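Local structure of L-talarate/galactarate dehydratase (Salmonella typhimurium, 2PP0) at residues B[78-82]-B[328-333]; B[34-40]-B[58-64]; B[88-93]-B[127-131]; B[108-112]-B[305-310]; B[42-47]-B[170-174]. The protein catalyses the Mg(2+)-dependent dehydration of L-talarate and galactarate to 5-keto-4-deoxy-D-glucarate, and also epimerises L-talarate to galactarate. The contacts are given in a common frame with arbitrary orientation. Numbering follows the deposited sequence.

Interaction 1: residues B[78-82]-B[328-333]; sequences FSYSK and HFAMEV. With GOL (glycerol), chain E.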
# COMPACT_ATOMS: atom_id res chain seq x y z
N PHE B 78 5.53 18.46 -6.00
CA PHE B 78 6.64 18.90 -6.83
C PHE B 78 7.71 17.84 -7.03
O PHE B 78 7.76 16.84 -6.31
CB PHE B 78 7.30 20.14 -6.21
CG PHE B 78 8.06 19.86 -4.94
CD1 PHE B 78 9.38 19.43 -4.98
CD2 PHE B 78 7.43 19.98 -3.69
CE1 PHE B 78 10.08 19.13 -3.80
CE2 PHE B 78 8.12 19.68 -2.51
CZ PHE B 78 9.44 19.25 -2.57
N SER B 79 8.55 18.07 -8.03
CA SER B 79 9.69 17.20 -8.32
C SER B 79 10.83 18.19 -8.54
O SER B 79 10.62 19.41 -8.48
CB SER B 79 9.45 16.33 -9.57
OG SER B 79 9.31 17.09 -10.75
N TYR B 80 12.03 17.70 -8.78
CA TYR B 80 13.15 18.62 -8.96
C TYR B 80 14.22 18.00 -9.82
O TYR B 80 14.15 16.83 -10.19
CB TYR B 80 13.75 18.94 -7.59
CG TYR B 80 14.57 17.79 -7.04
CD1 TYR B 80 15.95 17.71 -7.27
CD2 TYR B 80 13.96 16.74 -6.35
CE1 TYR B 80 16.69 16.61 -6.84
CE2 TYR B 80 14.69 15.64 -5.92
CZ TYR B 80 16.06 15.58 -6.16
OH TYR B 80 16.78 14.48 -5.75
N SER B 81 15.23 18.80 -10.12
CA SER B 81 16.37 18.32 -10.89
C SER B 81 17.58 19.13 -10.47
O SER B 81 17.51 20.35 -10.37
CB SER B 81 16.14 18.48 -12.39
OG SER B 81 17.25 17.96 -13.11
N LYS B 82 18.67 18.44 -10.16
CA LYS B 82 19.90 19.11 -9.79
C LYS B 82 20.78 18.92 -11.02
O LYS B 82 21.26 17.83 -11.29
CB LYS B 82 20.51 18.47 -8.53
CG LYS B 82 19.67 18.78 -7.30
CD LYS B 82 20.25 18.26 -6.01
CE LYS B 82 19.28 18.57 -4.86
NZ LYS B 82 19.78 18.19 -3.51
N HIS B 328 16.09 10.33 0.46
CA HIS B 328 17.01 11.38 0.08
C HIS B 328 16.33 12.71 -0.22
O HIS B 328 15.34 12.76 -0.95
CB HIS B 328 17.83 10.94 -1.14
CG HIS B 328 18.53 12.06 -1.84
ND1 HIS B 328 17.98 12.74 -2.90
CD2 HIS B 328 19.73 12.64 -1.60
CE1 HIS B 328 18.81 13.69 -3.29
NE2 HIS B 328 19.88 13.65 -2.52
N PHE B 329 16.86 13.79 0.37
CA PHE B 329 16.35 15.13 0.11
C PHE B 329 14.86 15.27 0.43
O PHE B 329 14.32 14.54 1.26
CB PHE B 329 16.63 15.47 -1.36
CG PHE B 329 16.55 16.94 -1.71
CD1 PHE B 329 17.20 17.89 -0.93
CD2 PHE B 329 15.90 17.35 -2.86
CE1 PHE B 329 17.19 19.24 -1.30
CE2 PHE B 329 15.89 18.69 -3.25
CZ PHE B 329 16.54 19.64 -2.47
N ALA B 330 14.23 16.24 -0.23
CA ALA B 330 12.80 16.54 -0.10
C ALA B 330 12.16 16.13 1.23
O ALA B 330 11.18 15.38 1.23
CB ALA B 330 12.04 15.91 -1.27
N MET B 331 12.69 16.63 2.34
CA MET B 331 12.13 16.28 3.65
C MET B 331 10.67 16.70 3.78
O MET B 331 9.92 16.12 4.57
CB MET B 331 12.98 16.90 4.79
CG MET B 331 13.19 18.40 4.71
SD MET B 331 14.24 19.04 6.06
CE MET B 331 13.76 20.77 6.02
N GLU B 332 10.27 17.69 2.99
CA GLU B 332 8.89 18.19 3.02
C GLU B 332 7.93 17.07 2.63
O GLU B 332 6.76 17.07 3.04
CB GLU B 332 8.74 19.38 2.07
CG GLU B 332 9.52 20.65 2.47
CD GLU B 332 11.03 20.51 2.35
OE1 GLU B 332 11.51 19.60 1.64
OE2 GLU B 332 11.75 21.34 2.95
N VAL B 333 8.42 16.13 1.83
CA VAL B 333 7.60 15.00 1.41
C VAL B 333 8.01 13.73 2.16
O VAL B 333 7.16 12.98 2.64
CB VAL B 333 7.75 14.73 -0.10
CG1 VAL B 333 6.98 13.48 -0.48
CG2 VAL B 333 7.26 15.93 -0.91
C1 GOL E . 22.52 16.12 -3.84
O1 GOL E . 21.17 16.08 -3.38
C2 GOL E . 23.43 15.45 -2.81
O2 GOL E . 23.27 14.02 -2.87
C3 GOL E . 24.88 15.83 -3.10
O3 GOL E . 25.78 14.83 -2.60
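His328, the proton donor/acceptor of the reaction, opens the second segment. Its ND1 is hydrogen-bonded to Asp301, the carboxylate thought to raise its basicity, and the same carboxylate oxygen accepts a bond from the hydroxyl of Tyr80, consistent with the 3.3 Å between Tyr80 OH and His328 CE1, at the edge of the imidazole. His328 NE2 hydrogen-bonds O1 of glycerol, probably from the crystallisation liquor, at 2.9 Å, and Lys82 NZ, from a substrate-binding residue, reaches that O1 at 2.5 Å. Phe329 follows, with its edge against the face of Tyr80 in a T-shaped stack (centroids 5.0 Å apart, planes at 68°). Its own face receives Lys82 NZ, 3.5 Å from the ring centroid and 10° off the normal, a cation-pi contact. Here the capping domain of the enolase superfamily, through strand 74-81, meets the C-terminal ends of the barrel strands, so both domains furnish the active site. Ala330 then takes the N-cap position of helix 331-339, and Val333 N bonds back to Ala330 O at 2.9 Å. The p rotamer of Phe78 brings its ring to this first turn: Phe78 CZ is 4.4 Å from Ala330 CB, and Phe78 CE2 is 4.2 Å from Val333 CG2.

Interaction 2: residues B[34-40]-B[58-64]; sequences SLAFLPL and TEVAIII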
# COMPACT_ATOMS: atom_id res chain seq x y z
N SER B 34 4.38 24.60 -12.91
CA SER B 34 5.36 25.67 -12.84
C SER B 34 6.79 25.13 -12.85
O SER B 34 7.06 24.06 -12.31
CB SER B 34 5.17 26.50 -11.56
OG SER B 34 3.91 27.14 -11.55
N LEU B 35 7.68 25.87 -13.50
CA LEU B 35 9.09 25.51 -13.54
C LEU B 35 9.79 26.68 -12.88
O LEU B 35 9.79 27.80 -13.41
CB LEU B 35 9.61 25.35 -14.98
CG LEU B 35 11.13 25.17 -15.05
CD1 LEU B 35 11.53 23.95 -14.21
CD2 LEU B 35 11.59 25.00 -16.50
N ALA B 36 10.38 26.44 -11.72
CA ALA B 36 11.08 27.49 -11.00
C ALA B 36 12.51 27.08 -10.75
O ALA B 36 12.86 25.90 -10.84
CB ALA B 36 10.37 27.76 -9.66
N PHE B 37 13.35 28.06 -10.44
CA PHE B 37 14.75 27.78 -10.15
C PHE B 37 15.16 28.38 -8.82
O PHE B 37 15.05 29.59 -8.59
CB PHE B 37 15.63 28.30 -11.29
CG PHE B 37 15.60 27.42 -12.51
CD1 PHE B 37 16.41 26.29 -12.58
CD2 PHE B 37 14.73 27.69 -13.55
CE1 PHE B 37 16.34 25.44 -13.68
CE2 PHE B 37 14.66 26.85 -14.66
CZ PHE B 37 15.47 25.72 -14.72
N LEU B 38 15.60 27.50 -7.94
CA LEU B 38 16.05 27.85 -6.60
C LEU B 38 17.55 28.13 -6.68
O LEU B 38 18.34 27.23 -6.93
CB LEU B 38 15.77 26.68 -5.66
CG LEU B 38 16.24 26.75 -4.21
CD1 LEU B 38 15.38 27.76 -3.47
CD2 LEU B 38 16.11 25.37 -3.57
N PRO B 39 17.95 29.39 -6.47
CA PRO B 39 19.37 29.75 -6.53
C PRO B 39 20.18 29.42 -5.28
O PRO B 39 19.69 29.54 -4.15
CB PRO B 39 19.33 31.24 -6.82
CG PRO B 39 18.11 31.68 -6.06
CD PRO B 39 17.11 30.60 -6.40
N LEU B 40 21.42 29.01 -5.49
CA LEU B 40 22.35 28.69 -4.42
C LEU B 40 23.55 29.63 -4.58
O LEU B 40 24.43 29.38 -5.41
CB LEU B 40 22.82 27.24 -4.52
CG LEU B 40 21.79 26.11 -4.37
CD1 LEU B 40 22.46 24.78 -4.69
CD2 LEU B 40 21.22 26.11 -2.96
N THR B 58 24.71 25.15 -8.69
CA THR B 58 24.43 26.55 -8.41
C THR B 58 22.94 26.90 -8.33
O THR B 58 22.58 28.03 -8.03
CB THR B 58 25.08 27.46 -9.47
OG1 THR B 58 24.55 27.13 -10.76
CG2 THR B 58 26.59 27.27 -9.47
N GLU B 59 22.09 25.92 -8.60
CA GLU B 59 20.65 26.14 -8.54
C GLU B 59 19.93 24.81 -8.58
O GLU B 59 20.53 23.78 -8.93
CB GLU B 59 20.18 27.01 -9.71
CG GLU B 59 20.31 26.34 -11.07
CD GLU B 59 19.73 27.17 -12.20
OE1 GLU B 59 19.21 28.27 -11.92
OE2 GLU B 59 19.80 26.72 -13.37
N VAL B 60 18.65 24.81 -8.22
CA VAL B 60 17.85 23.60 -8.25
C VAL B 60 16.56 23.86 -9.01
O VAL B 60 15.83 24.81 -8.70
CB VAL B 60 17.50 23.11 -6.82
CG1 VAL B 60 16.67 21.83 -6.89
CG2 VAL B 60 18.76 22.87 -6.02
N ALA B 61 16.30 23.05 -10.02
CA ALA B 61 15.08 23.19 -10.79
C ALA B 61 13.96 22.57 -9.95
O ALA B 61 14.14 21.52 -9.34
CB ALA B 61 15.20 22.44 -12.12
N ILE B 62 12.81 23.24 -9.93
CA ILE B 62 11.66 22.75 -9.16
C ILE B 62 10.44 22.75 -10.07
O ILE B 62 10.07 23.80 -10.60
CB ILE B 62 11.36 23.66 -7.94
CG1 ILE B 62 12.57 23.69 -6.99
CG2 ILE B 62 10.12 23.15 -7.21
CD1 ILE B 62 12.86 22.38 -6.29
N ILE B 63 9.83 21.60 -10.27
CA ILE B 63 8.63 21.53 -11.10
C ILE B 63 7.46 21.33 -10.15
O ILE B 63 7.39 20.33 -9.42
CB ILE B 63 8.69 20.39 -12.14
CG1 ILE B 63 9.92 20.56 -13.05
CG2 ILE B 63 7.45 20.41 -13.02
CD1 ILE B 63 11.25 20.26 -12.38
N ILE B 64 6.54 22.29 -10.15
CA ILE B 64 5.39 22.26 -9.26
C ILE B 64 4.09 21.97 -9.99
O ILE B 64 3.88 22.43 -11.11
CB ILE B 64 5.24 23.61 -8.54
CG1 ILE B 64 6.57 24.02 -7.92
CG2 ILE B 64 4.16 23.54 -7.46
CD1 ILE B 64 6.60 25.46 -7.45
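Seven backbone hydrogen bonds join strands 34-40 and 58-64, whose axes run at 156° and approach to 4.4 Å. Three pairs are bonded in both directions: Ser34 N to Ile64 O (2.9 Å) with Ile64 N to Ser34 O (2.8 Å), Ala36 N to Ile62 O (2.9 Å) with Ile62 N to Ala36 O (2.8 Å), and Leu38 N to Val60 O with Val60 N to Leu38 O, both 2.8 Å. Leu40 N to Thr58 O, at 3.0 Å, extends the ladder. The intervening pairs Leu35-Ile63, Phe37-Ala61 and Pro39-Glu59 are non-hydrogen-bonded; Pro39, which lacks an amide hydrogen, occupies such a position.

CA-H...O contacts supplement the ladder, among them Glu59 CA to Leu38 O at 3.0 Å and Ile63 CA to Ser34 O at 3.2 Å.

Apolar packing differs on the two faces. On that of Leu35, Phe37, Ala61 and Ile63, Leu35 CD1 lies 3.9 Å from Ile63 CG1 and Phe37 CE1 lies 3.6 Å from Ala61 CB, while helix 86-96 packs on Leu35 and Ile63. On the other, Leu38 CB and Val60 CB are 4.1 Å apart, and Leu38 also meets Ala5 of the second subunit.

Strands 74-81 and 388-395 flank the pair, making it the centre of the four-stranded antiparallel sheet of the enolase-superfamily capping domain.

Interaction 3: residues B[88-93]-B[127-131]; sequences GIYAHA and MAVQA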
# COMPACT_ATOMS: atom_id res chain seq x y z
N GLY B 88 13.23 19.27 -19.15
CA GLY B 88 12.56 18.12 -19.72
C GLY B 88 11.40 17.64 -18.86
O GLY B 88 10.35 17.26 -19.37
N ILE B 89 11.60 17.63 -17.55
CA ILE B 89 10.55 17.21 -16.63
C ILE B 89 9.33 18.13 -16.84
O ILE B 89 8.21 17.65 -17.04
CB ILE B 89 11.03 17.30 -15.17
CG1 ILE B 89 12.15 16.29 -14.93
CG2 ILE B 89 9.86 17.02 -14.22
CD1 ILE B 89 12.80 16.42 -13.58
N TYR B 90 9.56 19.44 -16.80
CA TYR B 90 8.47 20.40 -16.99
C TYR B 90 7.82 20.26 -18.37
O TYR B 90 6.59 20.28 -18.49
CB TYR B 90 8.98 21.83 -16.84
CG TYR B 90 7.95 22.88 -17.21
CD1 TYR B 90 6.94 23.23 -16.31
CD2 TYR B 90 7.97 23.51 -18.45
CE1 TYR B 90 5.97 24.18 -16.65
CE2 TYR B 90 7.01 24.46 -18.80
CZ TYR B 90 6.02 24.80 -17.90
OH TYR B 90 5.07 25.74 -18.23
N ALA B 91 8.64 20.13 -19.41
CA ALA B 91 8.12 20.01 -20.77
C ALA B 91 7.19 18.81 -20.93
O ALA B 91 6.14 18.91 -21.57
CB ALA B 91 9.28 19.93 -21.78
N HIS B 92 7.57 17.67 -20.36
CA HIS B 92 6.73 16.48 -20.48
C HIS B 92 5.46 16.61 -19.63
O HIS B 92 4.38 16.23 -20.06
CB HIS B 92 7.50 15.23 -20.05
CG HIS B 92 6.78 13.95 -20.35
ND1 HIS B 92 6.45 13.56 -21.63
CD2 HIS B 92 6.28 12.99 -19.53
CE1 HIS B 92 5.79 12.42 -21.59
NE2 HIS B 92 5.67 12.05 -20.33
N ALA B 93 5.61 17.14 -18.42
CA ALA B 93 4.46 17.33 -17.54
C ALA B 93 3.45 18.20 -18.29
O ALA B 93 2.25 17.93 -18.30
CB ALA B 93 4.90 18.02 -16.25
N MET B 127 13.19 10.37 -16.45
CA MET B 127 12.61 11.70 -16.55
C MET B 127 11.10 11.77 -16.74
O MET B 127 10.46 12.65 -16.17
CB MET B 127 13.32 12.49 -17.66
CG MET B 127 13.28 14.01 -17.49
SD MET B 127 14.45 14.88 -18.60
CE MET B 127 13.83 14.25 -20.11
N ALA B 128 10.53 10.87 -17.52
CA ALA B 128 9.09 10.91 -17.73
C ALA B 128 8.28 10.63 -16.45
O ALA B 128 7.24 11.26 -16.23
CB ALA B 128 8.68 9.93 -18.83
N VAL B 129 8.72 9.70 -15.60
CA VAL B 129 7.96 9.44 -14.37
C VAL B 129 8.22 10.57 -13.38
O VAL B 129 7.42 10.81 -12.47
CB VAL B 129 8.29 8.06 -13.73
CG1 VAL B 129 8.02 6.95 -14.73
CG2 VAL B 129 9.72 8.00 -13.23
N GLN B 130 9.33 11.28 -13.57
CA GLN B 130 9.64 12.40 -12.70
C GLN B 130 8.76 13.59 -13.07
O GLN B 130 8.67 14.56 -12.32
CB GLN B 130 11.13 12.76 -12.80
CG GLN B 130 12.03 11.81 -12.03
CD GLN B 130 13.49 12.17 -12.17
OE1 GLN B 130 13.83 13.32 -12.47
NE2 GLN B 130 14.38 11.20 -11.93
N ALA B 131 8.13 13.50 -14.24
CA ALA B 131 7.22 14.54 -14.71
C ALA B 131 5.83 14.22 -14.15
O ALA B 131 4.97 15.10 -14.04
CB ALA B 131 7.17 14.56 -16.23
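Helix 88-93 and the first turn of helix 127-146 cross at -62°, their local axes approaching to 8.1 Å and the CA atoms of Ile89 and Ala131 to 4.7 Å. They belong to the helical part of the capping domain, where helices pack against the antiparallel sheet in the alpha+beta arrangement of the enolase superfamily. Segment 88-93 is regularly bonded: His92 N to Gly88 O and Ala93 N to Ile89 O are both 3.0 Å. Segment 127-131 is looser, with weak three-residue-spaced bonds from Gln130 N to Met127 O and from Ala131 N to Ala128 O, each 3.1 Å.

The close approach is consistent with the small residues at the crossing. Ala131 CB lies 3.4 Å from Ile89 O and 4.1 Å from Ala93 CB, so its methyl rests directly on the opposing backbone. At Gly88 a CB would clash with Met127 SD; its CA is 3.9 Å from that sulfur. Ile89 lies along the crossing, its CG1 3.6 Å from Met127 CG and its CG2 3.3 Å from Gln130 O, itself hydrogen-bonded by Ser79. One turn on from Gly88, His92 is in the t rotamer and its ring presents CD2, at the edge, to Ala131 CB at 3.8 Å.

Interaction 4: residues B[108-112]-B[305-310]; sequences IDKIY and VGGISP
Build 108-112 as the first turn and more of a regular alpha helix, with Tyr112 N bonded to Ile108 O at 2.9 Å. Facing it, 305-310 leaves one helix and enters the next: Gly306 (phi/psi 113/5) ends helix 302-305 in a Schellman motif, and Gly307 (118/-170) is the N-cap of helix 308-320. The nearest CA atoms are those of Asp109 and Ser309, 7.3 Å apart. Ile108, with chi1 m and chi2 t, sets its CG2 3.5 Å from Ser309 OG (chi1 m, -58°), a hydroxyl held chiefly by Asp136 of helix 127-146. Asp109 (chi1 m) places OD1 4.0 Å from Ser309 CB; one water donates to Ser309 OG at 2.8 Å and, weakly, to Asp109 OD1 at 2.8 Å. Tyr112, with chi1 -152° and chi2 111°, spans the gap. Its OH donates to Gly306 O at 2.6 Å, and its CE1 packs 4.0 Å from Pro310 CD. A CB on Gly306 would clash with that hydroxyl and, at these backbone angles, with the preceding carbonyl oxygen, so glycine is required. The arrangement is an interdomain contact of the enolase-superfamily fold, a helix of the capping domain meeting a helix-to-helix turn of the barrel domain.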
# COMPACT_ATOMS: atom_id res chain seq x y z
N ILE B 108 -5.76 7.42 -7.91
CA ILE B 108 -4.38 7.79 -8.16
C ILE B 108 -3.59 6.86 -9.08
O ILE B 108 -2.93 7.34 -10.01
CB ILE B 108 -3.63 7.99 -6.83
CG1 ILE B 108 -4.34 9.08 -6.02
CG2 ILE B 108 -2.18 8.38 -7.09
CD1 ILE B 108 -3.67 9.44 -4.69
N ASP B 109 -3.63 5.56 -8.83
CA ASP B 109 -2.91 4.60 -9.68
C ASP B 109 -3.55 4.56 -11.06
O ASP B 109 -2.87 4.37 -12.06
CB ASP B 109 -2.95 3.18 -9.12
CG ASP B 109 -2.04 2.99 -7.94
OD1 ASP B 109 -0.96 3.62 -7.91
OD2 ASP B 109 -2.40 2.20 -7.04
N LYS B 110 -4.87 4.71 -11.09
CA LYS B 110 -5.60 4.69 -12.35
C LYS B 110 -5.14 5.86 -13.22
O LYS B 110 -4.93 5.70 -14.43
CB LYS B 110 -7.10 4.77 -12.09
CG LYS B 110 -7.97 4.51 -13.30
CD LYS B 110 -9.45 4.65 -12.95
CE LYS B 110 -10.34 4.36 -14.14
NZ LYS B 110 -11.78 4.34 -13.75
N ILE B 111 -4.97 7.02 -12.60
CA ILE B 111 -4.52 8.21 -13.31
C ILE B 111 -3.05 8.05 -13.73
O ILE B 111 -2.66 8.42 -14.84
CB ILE B 111 -4.65 9.47 -12.42
CG1 ILE B 111 -6.13 9.81 -12.22
CG2 ILE B 111 -3.95 10.65 -13.06
CD1 ILE B 111 -6.38 10.90 -11.19
N TYR B 112 -2.25 7.51 -12.82
CA TYR B 112 -0.83 7.28 -13.10
C TYR B 112 -0.72 6.45 -14.38
O TYR B 112 0.01 6.81 -15.30
CB TYR B 112 -0.19 6.52 -11.93
CG TYR B 112 1.28 6.79 -11.77
CD1 TYR B 112 1.75 7.50 -10.66
CD2 TYR B 112 2.20 6.34 -12.71
CE1 TYR B 112 3.10 7.76 -10.50
CE2 TYR B 112 3.56 6.60 -12.57
CZ TYR B 112 4.00 7.31 -11.46
OH TYR B 112 5.34 7.58 -11.32
N VAL B 305 11.76 8.77 -8.24
CA VAL B 305 11.21 7.47 -8.63
C VAL B 305 9.83 7.53 -9.25
O VAL B 305 9.27 6.50 -9.61
CB VAL B 305 11.17 6.49 -7.43
CG1 VAL B 305 12.55 6.37 -6.80
CG2 VAL B 305 10.14 6.94 -6.40
N GLY B 306 9.26 8.72 -9.36
CA GLY B 306 7.94 8.82 -9.95
C GLY B 306 6.82 9.26 -9.01
O GLY B 306 5.66 9.26 -9.42
N GLY B 307 7.16 9.61 -7.77
CA GLY B 307 6.15 10.08 -6.83
C GLY B 307 5.95 9.24 -5.58
O GLY B 307 6.73 8.33 -5.28
N ILE B 308 4.90 9.54 -4.83
CA ILE B 308 4.60 8.80 -3.61
C ILE B 308 4.15 7.37 -3.91
O ILE B 308 4.54 6.43 -3.23
CB ILE B 308 3.51 9.54 -2.77
CG1 ILE B 308 4.11 10.82 -2.16
CG2 ILE B 308 2.96 8.63 -1.68
CD1 ILE B 308 3.08 11.78 -1.59
N SER B 309 3.33 7.20 -4.95
CA SER B 309 2.83 5.87 -5.30
C SER B 309 3.95 4.83 -5.47
O SER B 309 3.91 3.77 -4.85
CB SER B 309 1.97 5.96 -6.56
OG SER B 309 0.89 6.86 -6.34
N PRO B 310 4.95 5.11 -6.33
CA PRO B 310 6.02 4.12 -6.48
C PRO B 310 6.92 4.06 -5.23
O PRO B 310 7.50 3.01 -4.93
CB PRO B 310 6.77 4.58 -7.74
CG PRO B 310 6.50 6.07 -7.78
CD PRO B 310 5.04 6.14 -7.39
O HOH W 1 -1.23 5.24 -5.67

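Interaction 5: residues B[42-47]-B[170-174]; sequences TPVSDA and GFLHT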
# COMPACT_ATOMS: atom_id res chain seq x y z
N THR B 42 26.03 29.98 -2.86
CA THR B 42 27.29 29.30 -2.54
C THR B 42 27.33 27.99 -3.32
O THR B 42 26.65 27.03 -2.95
CB THR B 42 27.40 28.99 -1.04
OG1 THR B 42 27.42 30.21 -0.29
CG2 THR B 42 28.67 28.20 -0.75
N PRO B 43 28.11 27.94 -4.42
CA PRO B 43 28.22 26.74 -5.25
C PRO B 43 28.47 25.50 -4.40
O PRO B 43 29.34 25.48 -3.53
CB PRO B 43 29.40 27.06 -6.16
CG PRO B 43 29.27 28.55 -6.35
CD PRO B 43 28.98 29.02 -4.93
N VAL B 44 27.68 24.46 -4.66
CA VAL B 44 27.79 23.21 -3.91
C VAL B 44 28.46 22.11 -4.72
O VAL B 44 28.11 21.87 -5.88
CB VAL B 44 26.40 22.71 -3.48
CG1 VAL B 44 26.53 21.42 -2.71
CG2 VAL B 44 25.70 23.78 -2.65
N SER B 45 29.42 21.43 -4.10
CA SER B 45 30.10 20.35 -4.79
C SER B 45 30.45 19.20 -3.85
O SER B 45 30.98 19.41 -2.75
CB SER B 45 31.37 20.88 -5.47
OG SER B 45 32.30 21.41 -4.54
N ASP B 46 30.12 17.99 -4.28
CA ASP B 46 30.43 16.78 -3.52
C ASP B 46 31.57 16.09 -4.26
O ASP B 46 32.25 16.72 -5.08
CB ASP B 46 29.21 15.85 -3.43
CG ASP B 46 28.52 15.63 -4.78
OD1 ASP B 46 29.22 15.52 -5.81
OD2 ASP B 46 27.28 15.56 -4.81
N ALA B 47 31.79 14.81 -3.99
CA ALA B 47 32.87 14.09 -4.66
C ALA B 47 32.72 14.02 -6.18
O ALA B 47 33.72 13.87 -6.90
CB ALA B 47 32.98 12.68 -4.09
N GLY B 170 28.09 19.63 5.44
CA GLY B 170 29.19 18.69 5.35
C GLY B 170 29.72 18.45 3.95
O GLY B 170 30.31 17.39 3.69
N PHE B 171 29.54 19.41 3.05
CA PHE B 171 30.00 19.29 1.67
C PHE B 171 31.50 19.51 1.48
O PHE B 171 32.16 20.14 2.32
CB PHE B 171 29.20 20.23 0.77
CG PHE B 171 27.86 19.68 0.34
CD1 PHE B 171 27.76 18.89 -0.80
CD2 PHE B 171 26.71 19.93 1.08
CE1 PHE B 171 26.52 18.38 -1.22
CE2 PHE B 171 25.47 19.42 0.69
CZ PHE B 171 25.37 18.64 -0.47
N LEU B 172 32.03 19.00 0.36
CA LEU B 172 33.46 19.08 0.04
C LEU B 172 34.06 20.42 -0.36
O LEU B 172 35.29 20.55 -0.44
CB LEU B 172 33.80 18.03 -1.02
CG LEU B 172 33.94 16.60 -0.50
CD1 LEU B 172 33.98 15.62 -1.67
CD2 LEU B 172 35.21 16.49 0.35
N HIS B 173 33.23 21.42 -0.63
CA HIS B 173 33.75 22.74 -1.00
C HIS B 173 33.91 23.57 0.27
O HIS B 173 34.38 24.71 0.23
CB HIS B 173 32.77 23.43 -1.95
CG HIS B 173 31.41 23.64 -1.36
ND1 HIS B 173 31.13 24.65 -0.47
CD2 HIS B 173 30.26 22.94 -1.52
CE1 HIS B 173 29.86 24.56 -0.09
NE2 HIS B 173 29.31 23.53 -0.71
N THR B 174 33.54 22.97 1.40
CA THR B 174 33.61 23.63 2.70
C THR B 174 34.89 23.26 3.46
O THR B 174 35.13 22.09 3.75
CB THR B 174 32.38 23.24 3.56
OG1 THR B 174 31.18 23.56 2.84
CG2 THR B 174 32.39 23.99 4.88
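Three consecutive side chains of the 170-174 loop meet segment 42-47, which runs from a corner at Thr42 through strand 43-44 to the start of helix 47-50. Phe171 (chi1 -83°, m) presents a ring face to Val44, whose t rotamer sets CG1 3.5 Å from the ring centroid and 18° off the normal, a CH-pi contact. Leu172, in the m,t rotamer, extends CD1 to 3.3 Å from Ala47 N and 3.9 Å from Ala47 CB. With chi1 at 60° (p), His173 lays its imidazole along the strand: CD2 is 3.1 Å from Ser45 N, and Pro43 O lies over a ring face, 3.4 Å from CD2. Ser45, also p, brings OG within 3.3 Å of His173 CB. The backbones add one weak hydrogen bond, Leu172 N to Ser45 O at 3.3 Å, and the three residues belong to a type I turn, Phe171 to Thr174. Asp46 (chi1 48°) N-caps helix 47-50; its carboxylate forms a salt bridge with Lys48 and hydrogen-bonds glycerol in the pocket, where Asp46 and Ala47 bind substrate. The contact joins this segment to the loop between strand 161-166 and helix 176-188, with Phe171 and Leu172 resting on Lys197 of barrel strand 194-197.

How the interactions relate
From the N terminus, interaction 2 closes the first and shortest loop, pairing strands 28-40 and 57-69. Segment 42-47 leaves from within that loop and finds its partner at 170-174, so interactions 2 and 5 cross. Strand 74-81 extends the sheet, through Ser79 N to Ile63 O at 2.9 Å, and opens interaction 1, which closes at 328-333 and crosses interaction 5. Interactions 3 and 4 fall within the span of interaction 1 and cross each other; Val129 CG2 touches Gly306 CA at 3.8 Å. Interaction 3 also lies within the span of interaction 5, which interaction 4 crosses. Interactions 2 and 3 lie within the capping domain, whereas 1, 4 and 5 join N-terminal segments to the barrel.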